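Local coordinates for flavoredoxin (Methanosarcina acetivorans, PDB 3BNK), which binds flavin mononucleotide and probably serves in electron transfer, at residues S38-N43 with F132-I137; P45-G50 with L115-R120; K156-L161 with Y169-D174. All coordinates share one frame; numbering follows the deposited sequence.

Contact 1. Residues S38-N43 with F132-I137; sequences SRVNAN and FFVGEI
Val40 spreads its two methyls between Val134 and Phe132, linking two strands of the FMN-binding split barrel, the fold of flavin reductase-like proteins. The strands are second neighbours: 46-52 runs between them and hydrogen-bonds to both, so 38-41 and 132-137 meet through side chains alone, their axes 8.2 Å apart and 74° from parallel. Beta-branched valine suits the place because each methyl can serve a different partner. With CG1 anti to the backbone N (chi1 168°), that branch meets Val134 CG1 at 4.1 Å, while CG2 reaches CE2 at the edge of the Phe132 ring, 4.0 Å away and near the ring plane. The Val40 and Phe132 side chains lie alongside each other, pointing opposite ways, and the phenyl ring also meets Phe132 of the second subunit. Val40 and Asn41 together face Met46, a classic beta bulge. Further along, the aliphatic part of Arg39 crosses Ile137 at roughly a right angle, CD to CD1, while its guanidinium forms a cation-pi contact with Phe12 of the second subunit. Bends at chi2 and chi3 turn the guanidinium forward along its own strand, toward Asn41, where NE (3.3 Å) and NH2 (2.9 Å) both grip Asn41 O, which lies in the guanidinium plane.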
loop_
_atom_site.group_PDB
_atom_site.type_symbol
_atom_site.label_atom_id
_atom_site.label_comp_id
_atom_site.label_asym_id
_atom_site.label_seq_id
_atom_site.Cartn_x
_atom_site.Cartn_y
_atom_site.Cartn_z
ATOM N N SER B 38 -1.260 3.693 2.343
ATOM C CA SER B 38 -2.359 2.769 2.205
ATOM C C SER B 38 -3.632 3.388 2.733
ATOM O O SER B 38 -3.575 4.241 3.605
ATOM C CB SER B 38 -2.083 1.499 3.005
ATOM O OG SER B 38 -3.219 0.694 2.956
ATOM N N ARG B 39 -4.776 2.927 2.215
ATOM C CA ARG B 39 -6.064 3.193 2.872
ATOM C C ARG B 39 -6.110 2.503 4.237
ATOM O O ARG B 39 -5.464 1.466 4.468
ATOM C CB ARG B 39 -7.259 2.809 1.991
ATOM C CG ARG B 39 -7.579 3.828 0.890
ATOM C CD ARG B 39 -8.175 5.135 1.425
ATOM N NE ARG B 39 -9.470 4.946 2.079
ATOM C CZ ARG B 39 -10.646 5.037 1.451
ATOM N NH1 ARG B 39 -10.695 5.325 0.157
ATOM N NH2 ARG B 39 -11.775 4.836 2.112
ATOM N N VAL B 40 -6.824 3.137 5.157
ATOM C CA VAL B 40 -6.898 2.683 6.529
ATOM C C VAL B 40 -8.362 2.491 6.921
ATOM O O VAL B 40 -8.736 1.457 7.522
ATOM C CB VAL B 40 -6.182 3.704 7.463
ATOM C CG1 VAL B 40 -6.493 3.429 8.918
ATOM C CG2 VAL B 40 -4.661 3.678 7.221
ATOM N N ASN B 41 -9.188 3.478 6.575
ATOM C CA ASN B 41 -10.611 3.493 6.954
ATOM C C ASN B 41 -11.486 3.787 5.744
ATOM O O ASN B 41 -11.119 4.588 4.884
ATOM C CB ASN B 41 -10.857 4.538 8.061
ATOM C CG ASN B 41 -12.198 4.351 8.793
ATOM O OD1 ASN B 41 -13.092 5.192 8.698
ATOM N ND2 ASN B 41 -12.331 3.260 9.515
ATOM N N ALA B 42 -12.640 3.132 5.687
ATOM C CA ALA B 42 -13.600 3.313 4.597
ATOM C C ALA B 42 -14.405 4.607 4.723
ATOM O O ALA B 42 -14.487 5.380 3.773
ATOM C CB ALA B 42 -14.529 2.125 4.522
ATOM N N ASN B 43 -14.988 4.838 5.902
ATOM C CA ASN B 43 -15.895 5.965 6.109
ATOM C C ASN B 43 -15.797 6.532 7.527
ATOM O O ASN B 43 -16.054 5.822 8.500
ATOM C CB ASN B 43 -17.330 5.552 5.772
ATOM C CG ASN B 43 -18.291 6.738 5.710
ATOM O OD1 ASN B 43 -17.892 7.892 5.495
ATOM N ND2 ASN B 43 -19.564 6.454 5.906
ATOM N N PHE B 132 3.456 6.910 11.555
ATOM C CA PHE B 132 2.400 6.623 10.600
ATOM C C PHE B 132 1.276 7.628 10.878
ATOM O O PHE B 132 0.549 7.527 11.882
ATOM C CB PHE B 132 1.948 5.166 10.696
ATOM C CG PHE B 132 1.239 4.649 9.456
ATOM C CD1 PHE B 132 1.957 4.347 8.291
ATOM C CD2 PHE B 132 -0.140 4.406 9.472
ATOM C CE1 PHE B 132 1.307 3.841 7.150
ATOM C CE2 PHE B 132 -0.804 3.893 8.324
ATOM C CZ PHE B 132 -0.074 3.612 7.173
ATOM N N PHE B 133 1.196 8.626 9.999
ATOM C CA PHE B 133 0.193 9.693 10.064
ATOM C C PHE B 133 -1.095 9.239 9.378
ATOM O O PHE B 133 -1.115 9.066 8.150
ATOM C CB PHE B 133 0.704 10.957 9.354
ATOM C CG PHE B 133 1.883 11.624 10.014
ATOM C CD1 PHE B 133 3.145 11.571 9.424
ATOM C CD2 PHE B 133 1.730 12.338 11.206
ATOM C CE1 PHE B 133 4.245 12.200 10.017
ATOM C CE2 PHE B 133 2.816 12.976 11.805
ATOM C CZ PHE B 133 4.080 12.910 11.212
ATOM N N VAL B 134 -2.160 9.035 10.155
ATOM C CA VAL B 134 -3.481 8.682 9.599
ATOM C C VAL B 134 -4.271 9.968 9.285
ATOM O O VAL B 134 -4.493 10.823 10.159
ATOM C CB VAL B 134 -4.288 7.687 10.507
ATOM C CG1 VAL B 134 -5.597 7.294 9.855
ATOM C CG2 VAL B 134 -3.485 6.421 10.784
ATOM N N GLY B 135 -4.646 10.117 8.017
ATOM C CA GLY B 135 -5.301 11.319 7.560
ATOM C C GLY B 135 -6.608 11.035 6.855
ATOM O O GLY B 135 -6.720 10.067 6.109
ATOM N N GLU B 136 -7.600 11.884 7.103
ATOM C CA GLU B 136 -8.845 11.840 6.352
ATOM C C GLU B 136 -8.633 12.540 5.023
ATOM O O GLU B 136 -8.049 13.623 4.970
ATOM C CB GLU B 136 -9.990 12.517 7.130
ATOM C CG GLU B 136 -11.376 12.318 6.484
ATOM C CD GLU B 136 -12.506 13.075 7.195
ATOM O OE1 GLU B 136 -12.393 13.336 8.408
ATOM O OE2 GLU B 136 -13.512 13.396 6.524
ATOM N N ILE B 137 -9.086 11.916 3.945
ATOM C CA ILE B 137 -9.041 12.563 2.641
ATOM C C ILE B 137 -10.204 13.552 2.570
ATOM O O ILE B 137 -11.380 13.168 2.450
ATOM C CB ILE B 137 -9.100 11.546 1.469
ATOM C CG1 ILE B 137 -8.010 10.476 1.630
ATOM C CG2 ILE B 137 -8.957 12.265 0.111
ATOM C CD1 ILE B 137 -8.282 9.220 0.782
#

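Contact 2. Residues P45-G50 with L115-R120; sequences PMLGVG and LNLECR. With FMN (flavin mononucleotide), chain D.
Leu47 on strand 46-52 and Cys119 on strand 115-126 have their CA atoms 8.3 Å apart, and with no hydrogen bond passing between the two segments only side chains bridge them. Leu47 is the hub, since both contacts fall on its CD1 methyl. Its CG lies beside the backbone N, opposite the carbonyl carbon (chi1 -48°), and the branch beyond carries CD1 against CD1 of Leu117 at 3.6 Å, a close methyl-to-methyl contact. The two leucines meet at about a right angle, end methyl on end methyl, a fit for long branched chains that must span the distance between separate strands. Cys119 is shorter: its SG approaches the same Leu47 methyl at 4.0 Å, and a small, polarisable thiol suits a place nearer the opposing backbone. Leu117 and Cys119 lie two residues apart and so share one face of their strand, whereas Asn116 and Glu118 between and beside them put polar groups on the other; the carboxylate of Glu118 is held there by Tyr141 OH and Leu104 N. At the far end of 45-50, the segment becomes part of the FMN site: FMN N3, in the flavin pyrimidine ring, donates to Gly50 O at 2.7 Å, with an N-H...O angle of 151°. The apolar cluster sits inside the barrel, where Leu47 also touches Ile137 on strand 130-142, the strand paired with both 46-52 and 115-126, and Val69 on strand 66-71, while Ile13 of the second subunit packs on Leu47 too.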
loop_
_atom_site.group_PDB
_atom_site.type_symbol
_atom_site.label_atom_id
_atom_site.label_comp_id
_atom_site.label_asym_id
_atom_site.label_seq_id
_atom_site.Cartn_x
_atom_site.Cartn_y
_atom_site.Cartn_z
ATOM N N PRO B 45 -13.367 8.432 4.634
ATOM C CA PRO B 45 -12.202 7.907 3.912
ATOM C C PRO B 45 -10.875 8.373 4.543
ATOM O O PRO B 45 -10.603 9.563 4.587
ATOM C CB PRO B 45 -12.389 8.469 2.500
ATOM C CG PRO B 45 -13.280 9.681 2.691
ATOM C CD PRO B 45 -14.207 9.296 3.782
ATOM N N MET B 46 -10.094 7.424 5.065
ATOM C CA MET B 46 -8.774 7.711 5.645
ATOM C C MET B 46 -7.651 6.870 5.013
ATOM O O MET B 46 -7.846 5.695 4.700
ATOM C CB MET B 46 -8.770 7.457 7.164
ATOM C CG MET B 46 -9.866 8.176 7.970
ATOM S SD MET B 46 -9.887 7.690 9.722
ATOM C CE MET B 46 -8.255 8.155 10.235
ATOM N N LEU B 47 -6.482 7.490 4.843
ATOM C CA LEU B 47 -5.255 6.802 4.420
ATOM C C LEU B 47 -4.233 6.920 5.548
ATOM O O LEU B 47 -4.444 7.641 6.519
ATOM C CB LEU B 47 -4.625 7.465 3.187
ATOM C CG LEU B 47 -5.232 7.920 1.862
ATOM C CD1 LEU B 47 -4.390 9.013 1.251
ATOM C CD2 LEU B 47 -5.349 6.758 0.856
ATOM N N GLY B 48 -3.109 6.236 5.392
ATOM C CA GLY B 48 -1.998 6.367 6.315
ATOM C C GLY B 48 -0.702 6.473 5.552
ATOM O O GLY B 48 -0.567 5.937 4.445
ATOM N N VAL B 49 0.263 7.144 6.154
ATOM C CA VAL B 49 1.532 7.432 5.505
ATOM C C VAL B 49 2.687 7.150 6.480
ATOM O O VAL B 49 2.690 7.672 7.606
ATOM C CB VAL B 49 1.522 8.886 4.968
ATOM C CG1 VAL B 49 2.908 9.436 4.815
ATOM C CG2 VAL B 49 0.757 8.962 3.624
ATOM N N GLY B 50 3.622 6.294 6.052
ATOM C CA GLY B 50 4.778 5.874 6.841
ATOM C C GLY B 50 6.037 6.688 6.574
ATOM O O GLY B 50 6.542 6.741 5.442
ATOM N N LEU B 115 -3.016 12.984 -9.776
ATOM C CA LEU B 115 -4.004 12.854 -8.707
ATOM C C LEU B 115 -3.382 13.362 -7.410
ATOM O O LEU B 115 -2.242 13.009 -7.073
ATOM C CB LEU B 115 -4.462 11.387 -8.559
ATOM C CG LEU B 115 -5.405 10.968 -7.412
ATOM C CD1 LEU B 115 -6.864 11.492 -7.580
ATOM C CD2 LEU B 115 -5.414 9.467 -7.264
ATOM N N ASN B 116 -4.134 14.205 -6.704
ATOM C CA ASN B 116 -3.701 14.771 -5.414
ATOM C C ASN B 116 -4.754 14.565 -4.333
ATOM O O ASN B 116 -5.909 14.955 -4.505
ATOM C CB ASN B 116 -3.393 16.277 -5.528
ATOM C CG ASN B 116 -2.802 16.663 -6.869
ATOM O OD1 ASN B 116 -3.534 16.980 -7.813
ATOM N ND2 ASN B 116 -1.472 16.674 -6.953
ATOM N N LEU B 117 -4.346 13.934 -3.235
ATOM C CA LEU B 117 -5.216 13.712 -2.087
ATOM C C LEU B 117 -4.791 14.624 -0.944
ATOM O O LEU B 117 -3.685 14.507 -0.431
ATOM C CB LEU B 117 -5.205 12.234 -1.656
ATOM C CG LEU B 117 -5.361 11.161 -2.745
ATOM C CD1 LEU B 117 -5.362 9.747 -2.151
ATOM C CD2 LEU B 117 -6.612 11.379 -3.662
ATOM N N GLU B 118 -5.679 15.541 -0.569
ATOM C CA GLU B 118 -5.420 16.537 0.460
ATOM C C GLU B 118 -5.955 15.997 1.788
ATOM O O GLU B 118 -7.145 15.729 1.913
ATOM C CB GLU B 118 -6.086 17.863 0.066
ATOM C CG GLU B 118 -5.867 19.037 1.015
ATOM C CD GLU B 118 -6.638 20.299 0.580
ATOM O OE1 GLU B 118 -7.629 20.177 -0.180
ATOM O OE2 GLU B 118 -6.243 21.408 1.005
ATOM N N CYS B 119 -5.071 15.824 2.772
ATOM C CA CYS B 119 -5.426 15.036 3.953
ATOM C C CYS B 119 -5.289 15.761 5.276
ATOM O O CYS B 119 -4.319 16.491 5.509
ATOM C CB CYS B 119 -4.637 13.719 3.999
ATOM S SG CYS B 119 -4.753 12.779 2.465
ATOM N N ARG B 120 -6.278 15.543 6.139
ATOM C CA ARG B 120 -6.243 16.114 7.476
ATOM C C ARG B 120 -5.835 15.079 8.497
ATOM O O ARG B 120 -6.471 14.040 8.617
ATOM C CB ARG B 120 -7.593 16.715 7.858
ATOM C CG ARG B 120 -7.424 17.784 8.919
ATOM C CD ARG B 120 -8.410 17.670 10.024
ATOM N NE ARG B 120 -9.762 18.030 9.629
ATOM C CZ ARG B 120 -10.794 17.197 9.680
ATOM N NH1 ARG B 120 -10.629 15.942 10.104
ATOM N NH2 ARG B 120 -11.991 17.614 9.307
HETATM N N1 FMN D . 10.928 7.424 3.312
HETATM C C2 FMN D . 9.954 7.160 4.255
HETATM O O2 FMN D . 10.134 7.525 5.411
HETATM N N3 FMN D . 8.789 6.503 3.897
HETATM C C4 FMN D . 8.614 6.109 2.580
HETATM O O4 FMN D . 7.587 5.517 2.271
HETATM C C4A FMN D . 9.603 6.373 1.624
HETATM N N5 FMN D . 9.443 5.973 0.304
HETATM C C5A FMN D . 10.410 6.250 -0.644
HETATM C C6 FMN D . 10.194 5.854 -1.970
HETATM C C7 FMN D . 11.168 6.118 -2.945
HETATM C C7M FMN D . 10.860 5.775 -4.371
HETATM C C8 FMN D . 12.350 6.783 -2.588
HETATM C C8M FMN D . 13.303 7.299 -3.645
HETATM C C9 FMN D . 12.545 7.190 -1.261
HETATM C C9A FMN D . 11.581 6.936 -0.283
HETATM N N10 FMN D . 11.760 7.339 1.046
HETATM C C10 FMN D . 10.775 7.047 1.994
HETATM C "C1'" FMN D . 12.955 8.164 1.444
HETATM C "C2'" FMN D . 12.634 9.645 1.600
HETATM O "O2'" FMN D . 11.802 10.082 0.543
HETATM C "C3'" FMN D . 13.910 10.489 1.553
HETATM O "O3'" FMN D . 14.806 10.184 2.607
HETATM C "C4'" FMN D . 13.589 11.982 1.501
HETATM O "O4'" FMN D . 14.761 12.681 1.180
HETATM C "C5'" FMN D . 13.003 12.560 2.782
HETATM O "O5'" FMN D . 12.747 13.917 2.469
HETATM P P FMN D . 12.645 15.070 3.596
HETATM O O1P FMN D . 13.835 14.969 4.505
HETATM O O2P FMN D . 11.401 14.813 4.393
HETATM O O3P FMN D . 12.550 16.440 2.984
#

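Contact 3. Residues K156-L161 with Y169-D174. With FMN (flavin mononucleotide), chain D.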
loop_
_atom_site.group_PDB
_atom_site.type_symbol
_atom_site.label_atom_id
_atom_site.label_comp_id
_atom_site.label_asym_id
_atom_site.label_seq_id
_atom_site.Cartn_x
_atom_site.Cartn_y
_atom_site.Cartn_z
ATOM N N LYS B 156 -4.505 5.930 -17.946
ATOM C CA LYS B 156 -4.359 7.351 -18.206
ATOM C C LYS B 156 -3.329 7.970 -17.258
ATOM O O LYS B 156 -2.489 8.764 -17.677
ATOM C CB LYS B 156 -5.705 8.059 -18.070
ATOM C CG LYS B 156 -6.571 8.033 -19.336
ATOM C CD LYS B 156 -8.017 8.437 -19.007
ATOM C CE LYS B 156 -8.813 8.811 -20.264
ATOM N NZ LYS B 156 -10.107 9.532 -19.933
ATOM N N MET B 157 -3.397 7.584 -15.984
ATOM C CA MET B 157 -2.491 8.092 -14.946
ATOM C C MET B 157 -1.037 7.714 -15.184
ATOM O O MET B 157 -0.138 8.516 -14.915
ATOM C CB MET B 157 -2.932 7.593 -13.569
ATOM C CG MET B 157 -4.298 8.124 -13.153
ATOM S SD MET B 157 -4.885 7.509 -11.577
ATOM C CE MET B 157 -3.516 7.914 -10.497
ATOM N N ASP B 158 -0.825 6.498 -15.689
ATOM C CA ASP B 158 0.511 5.914 -15.880
ATOM C C ASP B 158 1.422 6.107 -14.644
ATOM O O ASP B 158 2.516 6.700 -14.751
ATOM C CB ASP B 158 1.171 6.450 -17.167
ATOM C CG ASP B 158 2.484 5.743 -17.506
ATOM O OD1 ASP B 158 3.446 6.448 -17.905
ATOM O OD2 ASP B 158 2.562 4.501 -17.378
ATOM N N PRO B 159 0.977 5.601 -13.468
ATOM C CA PRO B 159 1.773 5.806 -12.260
ATOM C C PRO B 159 2.968 4.860 -12.183
ATOM O O PRO B 159 3.027 3.845 -12.907
ATOM C CB PRO B 159 0.788 5.464 -11.142
ATOM C CG PRO B 159 -0.043 4.392 -11.715
ATOM C CD PRO B 159 -0.238 4.815 -13.174
ATOM N N LEU B 160 3.899 5.197 -11.297
ATOM C CA LEU B 160 5.054 4.340 -11.017
ATOM C C LEU B 160 4.799 3.383 -9.849
ATOM O O LEU B 160 3.916 3.612 -9.027
ATOM C CB LEU B 160 6.288 5.201 -10.742
ATOM C CG LEU B 160 6.790 5.977 -11.954
ATOM C CD1 LEU B 160 7.671 7.146 -11.501
ATOM C CD2 LEU B 160 7.511 5.017 -12.927
ATOM N N LEU B 161 5.571 2.300 -9.834
ATOM C CA LEU B 161 5.586 1.265 -8.798
ATOM C C LEU B 161 7.017 1.117 -8.314
ATOM O O LEU B 161 7.970 1.453 -9.030
ATOM C CB LEU B 161 5.116 -0.096 -9.340
ATOM C CG LEU B 161 3.807 -0.141 -10.122
ATOM C CD1 LEU B 161 3.627 -1.490 -10.791
ATOM C CD2 LEU B 161 2.608 0.179 -9.225
ATOM N N TYR B 169 12.019 0.817 -10.152
ATOM C CA TYR B 169 10.732 1.362 -10.547
ATOM C C TYR B 169 10.168 0.492 -11.647
ATOM O O TYR B 169 10.929 -0.148 -12.395
ATOM C CB TYR B 169 10.872 2.792 -11.051
ATOM C CG TYR B 169 11.142 3.848 -9.990
ATOM C CD1 TYR B 169 12.335 4.571 -10.007
ATOM C CD2 TYR B 169 10.195 4.144 -9.002
ATOM C CE1 TYR B 169 12.594 5.559 -9.073
ATOM C CE2 TYR B 169 10.437 5.148 -8.048
ATOM C CZ TYR B 169 11.646 5.853 -8.094
ATOM O OH TYR B 169 11.934 6.835 -7.171
ATOM N N TRP B 170 8.837 0.462 -11.715
ATOM C CA TRP B 170 8.077 -0.305 -12.698
ATOM C C TRP B 170 6.859 0.524 -13.098
ATOM O O TRP B 170 6.434 1.431 -12.367
ATOM C CB TRP B 170 7.610 -1.666 -12.125
ATOM C CG TRP B 170 8.689 -2.394 -11.386
ATOM C CD1 TRP B 170 9.036 -2.237 -10.065
ATOM C CD2 TRP B 170 9.590 -3.368 -11.923
ATOM N NE1 TRP B 170 10.097 -3.052 -9.758
ATOM C CE2 TRP B 170 10.454 -3.761 -10.875
ATOM C CE3 TRP B 170 9.747 -3.954 -13.186
ATOM C CZ2 TRP B 170 11.467 -4.709 -11.053
ATOM C CZ3 TRP B 170 10.760 -4.900 -13.362
ATOM C CH2 TRP B 170 11.604 -5.264 -12.296
ATOM N N THR B 171 6.305 0.223 -14.266
ATOM C CA THR B 171 4.972 0.716 -14.614
ATOM C C THR B 171 3.950 -0.405 -14.493
ATOM O O THR B 171 4.316 -1.567 -14.271
ATOM C CB THR B 171 4.927 1.364 -16.018
ATOM O OG1 THR B 171 5.513 0.482 -16.980
ATOM C CG2 THR B 171 5.662 2.700 -16.011
ATOM N N VAL B 172 2.673 -0.048 -14.620
ATOM C CA VAL B 172 1.563 -0.995 -14.515
ATOM C C VAL B 172 1.502 -1.801 -15.809
ATOM O O VAL B 172 1.662 -1.238 -16.896
ATOM C CB VAL B 172 0.212 -0.263 -14.299
ATOM C CG1 VAL B 172 -0.966 -1.253 -14.282
ATOM C CG2 VAL B 172 0.245 0.599 -13.007
ATOM N N GLY B 173 1.291 -3.111 -15.674
ATOM C CA GLY B 173 1.260 -4.024 -16.818
ATOM C C GLY B 173 -0.125 -4.222 -17.396
ATOM O O GLY B 173 -0.939 -3.297 -17.415
ATOM N N ASP B 174 -0.391 -5.439 -17.851
ATOM C CA ASP B 174 -1.656 -5.775 -18.480
ATOM C C ASP B 174 -2.792 -6.023 -17.482
ATOM O O ASP B 174 -2.556 -6.455 -16.347
ATOM C CB ASP B 174 -1.487 -7.012 -19.339
ATOM C CG ASP B 174 -0.519 -6.804 -20.499
ATOM O OD1 ASP B 174 -0.342 -5.654 -20.983
ATOM O OD2 ASP B 174 0.051 -7.813 -20.931
HETATM N N1 FMN D . 10.928 7.424 3.312
HETATM C C2 FMN D . 9.954 7.160 4.255
HETATM O O2 FMN D . 10.134 7.525 5.411
HETATM N N3 FMN D . 8.789 6.503 3.897
HETATM C C4 FMN D . 8.614 6.109 2.580
HETATM O O4 FMN D . 7.587 5.517 2.271
HETATM C C4A FMN D . 9.603 6.373 1.624
HETATM N N5 FMN D . 9.443 5.973 0.304
HETATM C C5A FMN D . 10.410 6.250 -0.644
HETATM C C6 FMN D . 10.194 5.854 -1.970
HETATM C C7 FMN D . 11.168 6.118 -2.945
HETATM C C7M FMN D . 10.860 5.775 -4.371
HETATM C C8 FMN D . 12.350 6.783 -2.588
HETATM C C8M FMN D . 13.303 7.299 -3.645
HETATM C C9 FMN D . 12.545 7.190 -1.261
HETATM C C9A FMN D . 11.581 6.936 -0.283
HETATM N N10 FMN D . 11.760 7.339 1.046
HETATM C C10 FMN D . 10.775 7.047 1.994
HETATM C "C1'" FMN D . 12.955 8.164 1.444
HETATM C "C2'" FMN D . 12.634 9.645 1.600
HETATM O "O2'" FMN D . 11.802 10.082 0.543
HETATM C "C3'" FMN D . 13.910 10.489 1.553
HETATM O "O3'" FMN D . 14.806 10.184 2.607
HETATM C "C4'" FMN D . 13.589 11.982 1.501
HETATM O "O4'" FMN D . 14.761 12.681 1.180
HETATM C "C5'" FMN D . 13.003 12.560 2.782
HETATM O "O5'" FMN D . 12.747 13.917 2.469
HETATM P P FMN D . 12.645 15.070 3.596
HETATM O O1P FMN D . 13.835 14.969 4.505
HETATM O O2P FMN D . 11.401 14.813 4.393
HETATM O O3P FMN D . 12.550 16.440 2.984
HETATM O O HOH W 1 2.076 2.892 -15.208
#
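Tyr169 and Leu161 meet beside an antiparallel hydrogen-bonded pair of the beta hairpin formed by strands 160-163 and 168-178. That pair is Leu161 and Trp170: Leu161 N gives to Trp170 O at 2.8 Å, and Trp170 N returns a bond to Leu161 O at 3.0 Å. Their CB atoms pack on the same face of the sheet. From Tyr169, CB starts 3.8 Å from Leu161 O, and CD2 comes to 3.5 Å from that oxygen, which lies at the ring edge near its plane. Leu160 CB approaches the ring obliquely. Farther out, CE2 and CZ both pass the flavin methyl C7M at 3.8 Å, and OH ends 3.2 Å from C7M, with C8M a little beyond. A tyrosine has the length to stretch from the hairpin to the dimethylbenzene end of FMN, and its OH is hydrogen-bonded to Asp81 OD1. Toward the helix 154-157, where Asp158 leaves helical geometry with positive phi, a water bridges the two segments: it donates to Asp158 OD2 and Pro159 O and accepts from Val172 N at 3.1 Å. The other carboxylate oxygen, Asp158 OD1, is hydrogen-bonded to Ser74 OG. Beside the water Pro159 CG packs on Val172 CG2. Two backbone bonds thus hold the Leu161-Trp170 pair, and one water ties Asp158 and Pro159 to Val172, while Tyr169 offers the flavin methyls van der Waals contact.

How the contacts relate
Going from the N terminus, strand 28-41 brings in 38-43, which opens contact 1, and the next strand at once supplies 45-50, which opens contact 2. The chain then passes helices 57-64 and 77-83 before 115-120 closes contact 2, and the following strand closes contact 1 with 132-137; contact 2 is therefore enclosed by contact 1. Contact 3 comes later, in series, as a short hairpin closure. Each of the first two joins strands that are not direct neighbours in one curled sheet, and they touch each other, whereas contact 3 lies across the chain's centre from contact 1 and meets contact 2 through Leu115 and Met157. Contacts 2 and 3 reach opposite ends of the same flavin.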